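Local coordinates for protein lactate dehydrogenase, adjacent gene encodes predicted malate dehydrogenase (Cryptosporidium parvum, PDB 4ND2) that probably catalyses the NAD-dependent interconversion of (S)-lactate and pyruvate, and binds pyruvate together with a dinucleotide cofactor analogue in this crystal form, at residues Asp66-Ser71 against Lys109-Asn114; Ile78-Pro83 against Ala98-Ser103. All blocks are in the same frame, centred on the assembly; numbering follows the deposited sequence.

Contact 1 (Asp66-Ser71 against Lys109-Asn114); sequences DYADIS and KKYCPN
Tyr111 O is met by two groups, a water and Ser71 CA. The water donates a hydrogen bond to Tyr111 O over 3.0 Å and also bonds Ser71 OG, so the serine hydroxyl is linked to the end of helix 94-111 through solvent. Ser71 CA makes a C-H...O contact with Tyr111 O at 3.4 Å, with 158° at the hydrogen. Cys112, next in the chain, is the first residue to leave helical geometry.

Tyr111 buries more surface here than any other residue, its ring lying against the 3-10 turn formed by residues 67 to 70, with CG anti to the carbonyl carbon (chi1 -69°). Ala68 CA sits 3.6 Å from the centroid of the Tyr111 ring, only 11° off the normal, a CH-pi contact over the middle of the face. Tyr67 C covers the same face nearer the rim, and Tyr67 CB reaches Tyr111 CD2 at 3.7 Å. On the opposite face the aliphatic Lys110 CG lies over the centre, leaving the ring layered between a backbone turn and its own neighbour's methylene. The turn itself is braced by an Asx turn, in which Ala68 N gives a hydrogen bond to Asp66 OD2 from above the carboxylate plane.

Deeper in, Ile70 CD1 packs on Cys112 SG at 3.5 Å. Ile70 also touches Ala8 and Ile10 of strand 6-10, while Tyr67 stacks on Phe34 at the end of strand 30-34. The contact thus fastens the loop between strands 61-64 and 75-78 to the C-terminal end of helix 94-111.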
ATOM      1  N   ASP A  66       8.179 -19.229 -25.071  1.00 25.80           N
ATOM      2  CA  ASP A  66       7.831 -20.642 -24.972  1.00 26.29           C
ATOM      3  C   ASP A  66       6.568 -20.813 -24.128  1.00 25.93           C
ATOM      4  O   ASP A  66       6.561 -20.481 -22.940  1.00 25.74           O
ATOM      5  CB  ASP A  66       9.004 -21.400 -24.342  1.00 26.88           C
ATOM      6  CG  ASP A  66       8.823 -22.904 -24.361  1.00 27.62           C
ATOM      7  OD1 ASP A  66       9.794 -23.608 -24.014  1.00 28.56           O
ATOM      8  OD2 ASP A  66       7.728 -23.390 -24.709  1.00 28.13           O
ATOM      9  N   TYR A  67       5.511 -21.347 -24.737  1.00 25.70           N
ATOM     10  CA  TYR A  67       4.236 -21.537 -24.032  1.00 25.80           C
ATOM     11  C   TYR A  67       4.328 -22.502 -22.849  1.00 25.98           C
ATOM     12  O   TYR A  67       3.498 -22.447 -21.944  1.00 26.11           O
ATOM     13  CB  TYR A  67       3.127 -21.989 -24.993  1.00 25.78           C
ATOM     14  CG  TYR A  67       2.392 -20.841 -25.650  1.00 25.67           C
ATOM     15  CD1 TYR A  67       2.443 -20.645 -27.027  1.00 25.54           C
ATOM     16  CD2 TYR A  67       1.647 -19.943 -24.886  1.00 25.75           C
ATOM     17  CE1 TYR A  67       1.769 -19.590 -27.624  1.00 25.66           C
ATOM     18  CE2 TYR A  67       0.972 -18.886 -25.473  1.00 25.69           C
ATOM     19  CZ  TYR A  67       1.036 -18.714 -26.840  1.00 25.70           C
ATOM     20  OH  TYR A  67       0.363 -17.662 -27.419  1.00 26.02           O
ATOM     21  N   ALA A  68       5.330 -23.376 -22.848  1.00 26.00           N
ATOM     22  CA  ALA A  68       5.569 -24.254 -21.702  1.00 25.83           C
ATOM     23  C   ALA A  68       5.774 -23.459 -20.408  1.00 25.36           C
ATOM     24  O   ALA A  68       5.429 -23.934 -19.325  1.00 25.33           O
ATOM     25  CB  ALA A  68       6.763 -25.162 -21.964  1.00 25.88           C
ATOM     26  N   ASP A  69       6.319 -22.250 -20.526  1.00 25.11           N
ATOM     27  CA  ASP A  69       6.572 -21.390 -19.366  1.00 25.33           C
ATOM     28  C   ASP A  69       5.315 -20.754 -18.751  1.00 25.08           C
ATOM     29  O   ASP A  69       5.399 -20.185 -17.663  1.00 24.95           O
ATOM     30  CB  ASP A  69       7.588 -20.292 -19.718  1.00 25.67           C
ATOM     31  CG  ASP A  69       8.999 -20.831 -19.904  1.00 26.35           C
ATOM     32  OD1 ASP A  69       9.327 -21.875 -19.304  1.00 26.73           O
ATOM     33  OD2 ASP A  69       9.787 -20.200 -20.644  1.00 26.44           O
ATOM     34  N   ILE A  70       4.165 -20.836 -19.421  1.00 24.94           N
ATOM     35  CA  ILE A  70       2.911 -20.350 -18.820  1.00 25.08           C
ATOM     36  C   ILE A  70       2.152 -21.467 -18.096  1.00 25.37           C
ATOM     37  O   ILE A  70       1.039 -21.255 -17.617  1.00 25.20           O
ATOM     38  CB  ILE A  70       1.990 -19.622 -19.836  1.00 24.97           C
ATOM     39  CG1 ILE A  70       1.230 -20.599 -20.741  1.00 24.87           C
ATOM     40  CG2 ILE A  70       2.798 -18.636 -20.670  1.00 25.01           C
ATOM     41  CD1 ILE A  70       0.054 -19.968 -21.454  1.00 24.94           C
ATOM     42  N   SER A  71       2.761 -22.649 -18.015  1.00 25.88           N
ATOM     43  CA  SER A  71       2.191 -23.775 -17.279  1.00 26.47           C
ATOM     44  C   SER A  71       1.858 -23.390 -15.839  1.00 26.31           C
ATOM     45  O   SER A  71       2.648 -22.723 -15.173  1.00 26.28           O
ATOM     46  CB  SER A  71       3.172 -24.951 -17.275  1.00 27.14           C
ATOM     47  OG  SER A  71       2.619 -26.062 -16.598  1.00 28.42           O
ATOM     48  N   LYS A 109      -4.837 -23.910 -23.841  1.00 29.59           N
ATOM     49  CA  LYS A 109      -5.489 -25.217 -23.757  1.00 31.24           C
ATOM     50  C   LYS A 109      -4.503 -26.322 -23.368  1.00 31.17           C
ATOM     51  O   LYS A 109      -4.852 -27.233 -22.619  1.00 31.40           O
ATOM     52  CB  LYS A 109      -6.168 -25.558 -25.089  1.00 32.82           C
ATOM     53  CG  LYS A 109      -7.074 -26.778 -25.046  1.00 34.41           C
ATOM     54  CD  LYS A 109      -7.800 -26.955 -26.370  1.00 35.82           C
ATOM     55  CE  LYS A 109      -8.800 -28.097 -26.306  1.00 36.99           C
ATOM     56  NZ  LYS A 109      -9.627 -28.164 -27.543  1.00 38.06           N
ATOM     57  N   LYS A 110      -3.271 -26.228 -23.864  1.00 31.19           N
ATOM     58  CA  LYS A 110      -2.253 -27.239 -23.585  1.00 31.55           C
ATOM     59  C   LYS A 110      -1.620 -27.091 -22.202  1.00 30.83           C
ATOM     60  O   LYS A 110      -1.423 -28.086 -21.508  1.00 30.99           O
ATOM     61  CB  LYS A 110      -1.155 -27.208 -24.652  1.00 32.26           C
ATOM     62  CG  LYS A 110      -0.096 -28.285 -24.471  1.00 33.16           C
ATOM     63  CD  LYS A 110       0.831 -28.376 -25.672  1.00 34.11           C
ATOM     64  CE  LYS A 110       1.834 -29.506 -25.505  1.00 34.69           C
ATOM     65  NZ  LYS A 110       2.795 -29.564 -26.639  1.00 35.30           N
ATOM     66  N   TYR A 111      -1.304 -25.861 -21.801  1.00 29.80           N
ATOM     67  CA  TYR A 111      -0.449 -25.633 -20.630  1.00 29.39           C
ATOM     68  C   TYR A 111      -1.144 -25.101 -19.376  1.00 28.75           C
ATOM     69  O   TYR A 111      -0.671 -25.349 -18.266  1.00 28.25           O
ATOM     70  CB  TYR A 111       0.721 -24.727 -21.016  1.00 29.68           C
ATOM     71  CG  TYR A 111       1.696 -25.403 -21.952  1.00 30.02           C
ATOM     72  CD1 TYR A 111       2.495 -26.457 -21.512  1.00 30.42           C
ATOM     73  CD2 TYR A 111       1.815 -25.001 -23.281  1.00 30.30           C
ATOM     74  CE1 TYR A 111       3.387 -27.089 -22.365  1.00 30.39           C
ATOM     75  CE2 TYR A 111       2.706 -25.625 -24.141  1.00 30.63           C
ATOM     76  CZ  TYR A 111       3.489 -26.668 -23.678  1.00 30.67           C
ATOM     77  OH  TYR A 111       4.375 -27.290 -24.526  1.00 31.30           O
ATOM     78  N   CYS A 112      -2.246 -24.370 -19.534  1.00 27.98           N
ATOM     79  CA  CYS A 112      -2.996 -23.881 -18.372  1.00 27.45           C
ATOM     80  C   CYS A 112      -4.496 -23.759 -18.658  1.00 26.98           C
ATOM     81  O   CYS A 112      -5.050 -22.660 -18.639  1.00 26.81           O
ATOM     82  CB  CYS A 112      -2.415 -22.552 -17.876  1.00 27.34           C
ATOM     83  SG  CYS A 112      -2.257 -21.276 -19.143  1.00 27.32           S
ATOM     84  N   PRO A 113      -5.163 -24.901 -18.910  1.00 26.83           N
ATOM     85  CA  PRO A 113      -6.588 -24.887 -19.249  1.00 26.54           C
ATOM     86  C   PRO A 113      -7.519 -24.459 -18.107  1.00 26.18           C
ATOM     87  O   PRO A 113      -8.674 -24.133 -18.367  1.00 26.50           O
ATOM     88  CB  PRO A 113      -6.868 -26.340 -19.660  1.00 26.54           C
ATOM     89  CG  PRO A 113      -5.824 -27.142 -18.971  1.00 26.66           C
ATOM     90  CD  PRO A 113      -4.607 -26.268 -18.923  1.00 26.74           C
ATOM     91  N   ASN A 114      -7.025 -24.459 -16.868  1.00 25.80           N
ATOM     92  CA  ASN A 114      -7.812 -24.021 -15.710  1.00 25.67           C
ATOM     93  C   ASN A 114      -7.600 -22.545 -15.348  1.00 24.47           C
ATOM     94  O   ASN A 114      -8.081 -22.081 -14.313  1.00 23.72           O
ATOM     95  CB  ASN A 114      -7.489 -24.897 -14.497  1.00 26.58           C
ATOM     96  CG  ASN A 114      -7.774 -26.365 -14.744  1.00 27.74           C
ATOM     97  OD1 ASN A 114      -6.904 -27.216 -14.562  1.00 29.48           O
ATOM     98  ND2 ASN A 114      -8.993 -26.666 -15.167  1.00 28.17           N
TER
HETATM   99  O   HOH W   1       0.423 -28.143 -17.854  1.00 52.81           O

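Contact 2 (Ile78-Pro83 against Ala98-Ser103); sequences ITASIP and ARILDS. With A3D (3-acetylpyridine adenine dinucleotide), chain C.
Ile100 packs on the loop after strand 75-78 with both branches of its side chain. Its CG2, anti to the backbone N, presses on Ala80 CB, the two methyl carbons Ile100 CG2 and Ala80 CB being 3.6 Å apart. At the far end of the other branch, Ile100 CD1 lies against the Ser81-Ile82 peptide, 3.5 Å from Ile82 N, and meets the Ile82 CG2 methyl at 3.8 Å. Leu101, one residue on, adds a looser touch, Leu101 CD1 to Ile78 CG2 at 4.1 Å, extending the packing back to the end of the strand.

Two of these groups also hold the adenine of the bound 3-acetylpyridine adenine dinucleotide. Ala80 CB lies against one face of the adenine, 3.5 Å from A3D N3A, and Ile100 CG2 approaches A3D N6A at 3.7 Å on the same face, so loop and helix together line that face.

The polar contacts gather on Ser81, whose OG lies between the cofactor ribose and Asn97. Ser81 OG is 3.0 Å from A3D O3D, on the ribose that carries the acetylpyridine, and is hydrogen-bonded to Asn97 ND2. Ser81 N makes a weak bond to the adenosine ribose oxygen, A3D O4B, at 3.5 Å. Asn97 also accepts from Ile82 N through OD1, tying the loop to the start of the helix.

A loop at the C-terminal end of the central parallel strand 75-78, backed by the next helix and lining the dinucleotide, is characteristic of the NAD-binding Rossmann fold.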
ATOM      1  N   ILE A  78      -4.410 -11.603 -22.175  1.00 19.47           N
ATOM      2  CA  ILE A  78      -4.055 -11.613 -23.597  1.00 19.59           C
ATOM      3  C   ILE A  78      -4.026 -10.198 -24.166  1.00 19.70           C
ATOM      4  O   ILE A  78      -5.063  -9.543 -24.286  1.00 19.35           O
ATOM      5  CB  ILE A  78      -5.036 -12.479 -24.421  1.00 19.71           C
ATOM      6  CG1 ILE A  78      -5.161 -13.873 -23.801  1.00 19.84           C
ATOM      7  CG2 ILE A  78      -4.573 -12.580 -25.873  1.00 19.71           C
ATOM      8  CD1 ILE A  78      -6.146 -14.786 -24.503  1.00 20.06           C
ATOM      9  N   THR A  79      -2.827  -9.738 -24.515  1.00 19.83           N
ATOM     10  CA  THR A  79      -2.632  -8.419 -25.112  1.00 20.31           C
ATOM     11  C   THR A  79      -2.120  -8.503 -26.554  1.00 20.56           C
ATOM     12  O   THR A  79      -1.989  -7.477 -27.217  1.00 20.66           O
ATOM     13  CB  THR A  79      -1.626  -7.580 -24.296  1.00 20.50           C
ATOM     14  OG1 THR A  79      -0.285  -7.975 -24.613  1.00 21.11           O
ATOM     15  CG2 THR A  79      -1.862  -7.746 -22.804  1.00 20.31           C
ATOM     16  N   ALA A  80      -1.846  -9.716 -27.035  1.00 20.68           N
ATOM     17  CA  ALA A  80      -1.206  -9.913 -28.337  1.00 20.87           C
ATOM     18  C   ALA A  80      -2.047  -9.329 -29.464  1.00 21.17           C
ATOM     19  O   ALA A  80      -3.269  -9.481 -29.482  1.00 21.49           O
ATOM     20  CB  ALA A  80      -0.948 -11.390 -28.584  1.00 20.94           C
ATOM     21  N   SER A  81      -1.382  -8.663 -30.402  1.00 21.41           N
ATOM     22  CA  SER A  81      -2.063  -7.959 -31.479  1.00 21.75           C
ATOM     23  C   SER A  81      -1.124  -7.682 -32.644  1.00 22.29           C
ATOM     24  O   SER A  81       0.087  -7.541 -32.455  1.00 21.61           O
ATOM     25  CB  SER A  81      -2.618  -6.633 -30.955  1.00 21.73           C
ATOM     26  OG  SER A  81      -3.183  -5.851 -31.993  1.00 21.82           O
ATOM     27  N   ILE A  82      -1.697  -7.595 -33.843  1.00 22.88           N
ATOM     28  CA  ILE A  82      -0.960  -7.146 -35.025  1.00 23.78           C
ATOM     29  C   ILE A  82      -0.564  -5.679 -34.836  1.00 24.98           C
ATOM     30  O   ILE A  82      -1.238  -4.952 -34.110  1.00 25.25           O
ATOM     31  CB  ILE A  82      -1.780  -7.319 -36.327  1.00 23.54           C
ATOM     32  CG1 ILE A  82      -3.025  -6.417 -36.337  1.00 23.61           C
ATOM     33  CG2 ILE A  82      -2.172  -8.778 -36.514  1.00 23.35           C
ATOM     34  CD1 ILE A  82      -3.807  -6.479 -37.632  1.00 23.75           C
ATOM     35  N   PRO A  83       0.528  -5.240 -35.482  1.00 26.46           N
ATOM     36  CA  PRO A  83       1.037  -3.892 -35.219  1.00 27.49           C
ATOM     37  C   PRO A  83       0.161  -2.773 -35.783  1.00 28.85           C
ATOM     38  O   PRO A  83      -0.620  -3.001 -36.704  1.00 28.78           O
ATOM     39  CB  PRO A  83       2.411  -3.895 -35.901  1.00 27.40           C
ATOM     40  CG  PRO A  83       2.308  -4.922 -36.969  1.00 27.03           C
ATOM     41  CD  PRO A  83       1.362  -5.970 -36.457  1.00 26.89           C
ATOM     42  N   ALA A  98      -7.917 -12.248 -34.655  1.00 23.56           N
ATOM     43  CA  ALA A  98      -8.611 -13.531 -34.548  1.00 23.78           C
ATOM     44  C   ALA A  98      -7.634 -14.687 -34.770  1.00 24.15           C
ATOM     45  O   ALA A  98      -7.664 -15.684 -34.045  1.00 23.78           O
ATOM     46  CB  ALA A  98      -9.748 -13.607 -35.550  1.00 24.05           C
ATOM     47  N   ARG A  99      -6.768 -14.538 -35.768  1.00 24.51           N
ATOM     48  CA  ARG A  99      -5.756 -15.544 -36.081  1.00 25.12           C
ATOM     49  C   ARG A  99      -4.716 -15.686 -34.968  1.00 24.11           C
ATOM     50  O   ARG A  99      -4.305 -16.796 -34.640  1.00 23.63           O
ATOM     51  CB  ARG A  99      -5.069 -15.213 -37.412  1.00 26.38           C
ATOM     52  CG  ARG A  99      -5.978 -15.340 -38.631  1.00 27.86           C
ATOM     53  CD  ARG A  99      -6.435 -16.775 -38.845  1.00 29.32           C
ATOM     54  NE  ARG A  99      -5.293 -17.693 -38.850  1.00 31.40           N
ATOM     55  CZ  ARG A  99      -5.318 -18.967 -38.453  1.00 32.76           C
ATOM     56  NH1 ARG A  99      -6.433 -19.531 -37.996  1.00 33.17           N
ATOM     57  NH2 ARG A  99      -4.202 -19.687 -38.509  1.00 33.51           N
ATOM     58  N   ILE A 100      -4.300 -14.569 -34.381  1.00 23.32           N
ATOM     59  CA  ILE A 100      -3.391 -14.613 -33.234  1.00 22.92           C
ATOM     60  C   ILE A 100      -4.020 -15.404 -32.091  1.00 23.05           C
ATOM     61  O   ILE A 100      -3.377 -16.280 -31.509  1.00 22.56           O
ATOM     62  CB  ILE A 100      -2.999 -13.200 -32.749  1.00 22.55           C
ATOM     63  CG1 ILE A 100      -2.063 -12.542 -33.765  1.00 22.34           C
ATOM     64  CG2 ILE A 100      -2.322 -13.259 -31.382  1.00 22.58           C
ATOM     65  CD1 ILE A 100      -1.812 -11.071 -33.517  1.00 22.23           C
ATOM     66  N   LEU A 101      -5.281 -15.106 -31.785  1.00 23.37           N
ATOM     67  CA  LEU A 101      -5.975 -15.762 -30.673  1.00 24.17           C
ATOM     68  C   LEU A 101      -6.178 -17.266 -30.876  1.00 24.29           C
ATOM     69  O   LEU A 101      -6.245 -18.008 -29.897  1.00 24.19           O
ATOM     70  CB  LEU A 101      -7.307 -15.065 -30.363  1.00 24.52           C
ATOM     71  CG  LEU A 101      -7.234 -13.951 -29.310  1.00 25.01           C
ATOM     72  CD1 LEU A 101      -6.136 -12.933 -29.595  1.00 25.25           C
ATOM     73  CD2 LEU A 101      -8.579 -13.253 -29.196  1.00 25.47           C
ATOM     74  N   ASP A 102      -6.255 -17.713 -32.131  1.00 24.86           N
ATOM     75  CA  ASP A 102      -6.268 -19.151 -32.432  1.00 25.14           C
ATOM     76  C   ASP A 102      -5.020 -19.815 -31.862  1.00 24.91           C
ATOM     77  O   ASP A 102      -5.105 -20.859 -31.217  1.00 25.29           O
ATOM     78  CB  ASP A 102      -6.316 -19.414 -33.944  1.00 25.46           C
ATOM     79  CG  ASP A 102      -7.611 -18.962 -34.586  1.00 25.84           C
ATOM     80  OD1 ASP A 102      -7.588 -18.656 -35.796  1.00 26.04           O
ATOM     81  OD2 ASP A 102      -8.650 -18.912 -33.896  1.00 26.36           O
ATOM     82  N   SER A 103      -3.867 -19.199 -32.106  1.00 24.76           N
ATOM     83  CA  SER A 103      -2.591 -19.711 -31.610  1.00 24.87           C
ATOM     84  C   SER A 103      -2.506 -19.626 -30.084  1.00 24.77           C
ATOM     85  O   SER A 103      -2.087 -20.580 -29.430  1.00 24.79           O
ATOM     86  CB  SER A 103      -1.427 -18.946 -32.251  1.00 25.10           C
ATOM     87  OG  SER A 103      -0.178 -19.463 -31.832  1.00 25.51           O
TER
HETATM   88  PA  A3D C 401       1.604  -3.365 -28.937  1.00 18.76           P
HETATM   89  O1A A3D C 401       2.427  -2.400 -28.128  1.00 18.38           O
HETATM   90  O2A A3D C 401       1.727  -3.363 -30.438  1.00 18.66           O
HETATM   91  O5B A3D C 401       1.907  -4.849 -28.416  1.00 19.04           O
HETATM   92  C5B A3D C 401       1.429  -6.009 -29.086  1.00 19.41           C
HETATM   93  C4B A3D C 401       2.405  -7.138 -28.791  1.00 19.75           C
HETATM   94  O4B A3D C 401       1.854  -8.385 -29.220  1.00 20.06           O
HETATM   95  C3B A3D C 401       3.739  -6.964 -29.518  1.00 20.03           C
HETATM   96  O3B A3D C 401       4.826  -6.916 -28.588  1.00 20.06           O
HETATM   97  C2B A3D C 401       3.838  -8.173 -30.429  1.00 20.08           C
HETATM   98  O2B A3D C 401       5.166  -8.685 -30.573  1.00 20.41           O
HETATM   99  C1B A3D C 401       2.923  -9.169 -29.741  1.00 20.08           C
HETATM  100  N9A A3D C 401       2.438 -10.239 -30.636  1.00 19.99           N
HETATM  101  C8A A3D C 401       2.112 -10.151 -31.940  1.00 19.97           C
HETATM  102  N7A A3D C 401       1.713 -11.361 -32.407  1.00 20.10           N
HETATM  103  C5A A3D C 401       1.788 -12.236 -31.392  1.00 20.08           C
HETATM  104  C6A A3D C 401       1.516 -13.673 -31.195  1.00 20.25           C
HETATM  105  N6A A3D C 401       1.069 -14.445 -32.216  1.00 20.58           N
HETATM  106  N1A A3D C 401       1.726 -14.186 -29.959  1.00 20.31           N
HETATM  107  C2A A3D C 401       2.169 -13.440 -28.927  1.00 20.28           C
HETATM  108  N3A A3D C 401       2.437 -12.127 -29.042  1.00 19.97           N
HETATM  109  C4A A3D C 401       2.266 -11.488 -30.224  1.00 19.97           C
HETATM  110  O3  A3D C 401       0.030  -3.202 -28.609  1.00 18.57           O
HETATM  111  PN  A3D C 401      -0.578  -2.676 -27.206  1.00 18.20           P
HETATM  112  O1N A3D C 401      -0.516  -1.175 -27.192  1.00 17.85           O
HETATM  113  O2N A3D C 401       0.019  -3.453 -26.065  1.00 17.94           O
HETATM  114  O5D A3D C 401      -2.110  -3.135 -27.358  1.00 17.91           O
HETATM  115  C5D A3D C 401      -2.415  -4.526 -27.388  1.00 18.35           C
HETATM  116  C4D A3D C 401      -3.868  -4.775 -27.773  1.00 18.80           C
HETATM  117  O4D A3D C 401      -4.739  -4.259 -26.758  1.00 19.13           O
HETATM  118  C3D A3D C 401      -4.280  -4.102 -29.079  1.00 18.92           C
HETATM  119  O3D A3D C 401      -5.068  -5.001 -29.859  1.00 18.87           O
HETATM  120  C2D A3D C 401      -5.134  -2.932 -28.647  1.00 19.07           C
HETATM  121  O2D A3D C 401      -6.129  -2.557 -29.605  1.00 19.12           O
HETATM  122  C1D A3D C 401      -5.766  -3.491 -27.385  1.00 19.13           C
HETATM  123  N1N A3D C 401      -6.291  -2.470 -26.480  1.00 19.27           N
HETATM  124  C2N A3D C 401      -7.526  -2.642 -25.984  1.00 19.36           C
HETATM  125  C3N A3D C 401      -8.082  -1.709 -25.121  1.00 19.55           C
HETATM  126  C7N A3D C 401      -9.460  -1.902 -24.566  1.00 19.80           C
HETATM  127  O7N A3D C 401      -9.925  -1.022 -23.869  1.00 20.53           O
HETATM  128  C8N A3D C 401     -10.231  -3.154 -24.853  1.00 19.66           C
HETATM  129  C4N A3D C 401      -7.341  -0.589 -24.768  1.00 19.64           C
HETATM  130  C5N A3D C 401      -6.065  -0.434 -25.289  1.00 19.52           C
HETATM  131  C6N A3D C 401      -5.559  -1.396 -26.152  1.00 19.46           C

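In the fold
Both contacts belong to the NAD-binding domain and lie on the same side of the chain's centre, their own centres about 16 Å apart and their nearest atoms about 4 Å apart without touching. Helix 94-111 is common to them: its middle turns serve contact 2, and its C-terminal end serves contact 1. Along the chain, contact 2 is nested inside the loop that contact 1 closes, since 78-83 and 98-103 both fall between 66-71 and 109-114. One helix is therefore anchored to the loop that leads into strand 75-78 and to the loop that leaves it. Contact 2 lines the cofactor directly, whereas contact 1 stands farther back, with the Tyr67 side chain about 5 Å from the dinucleotide.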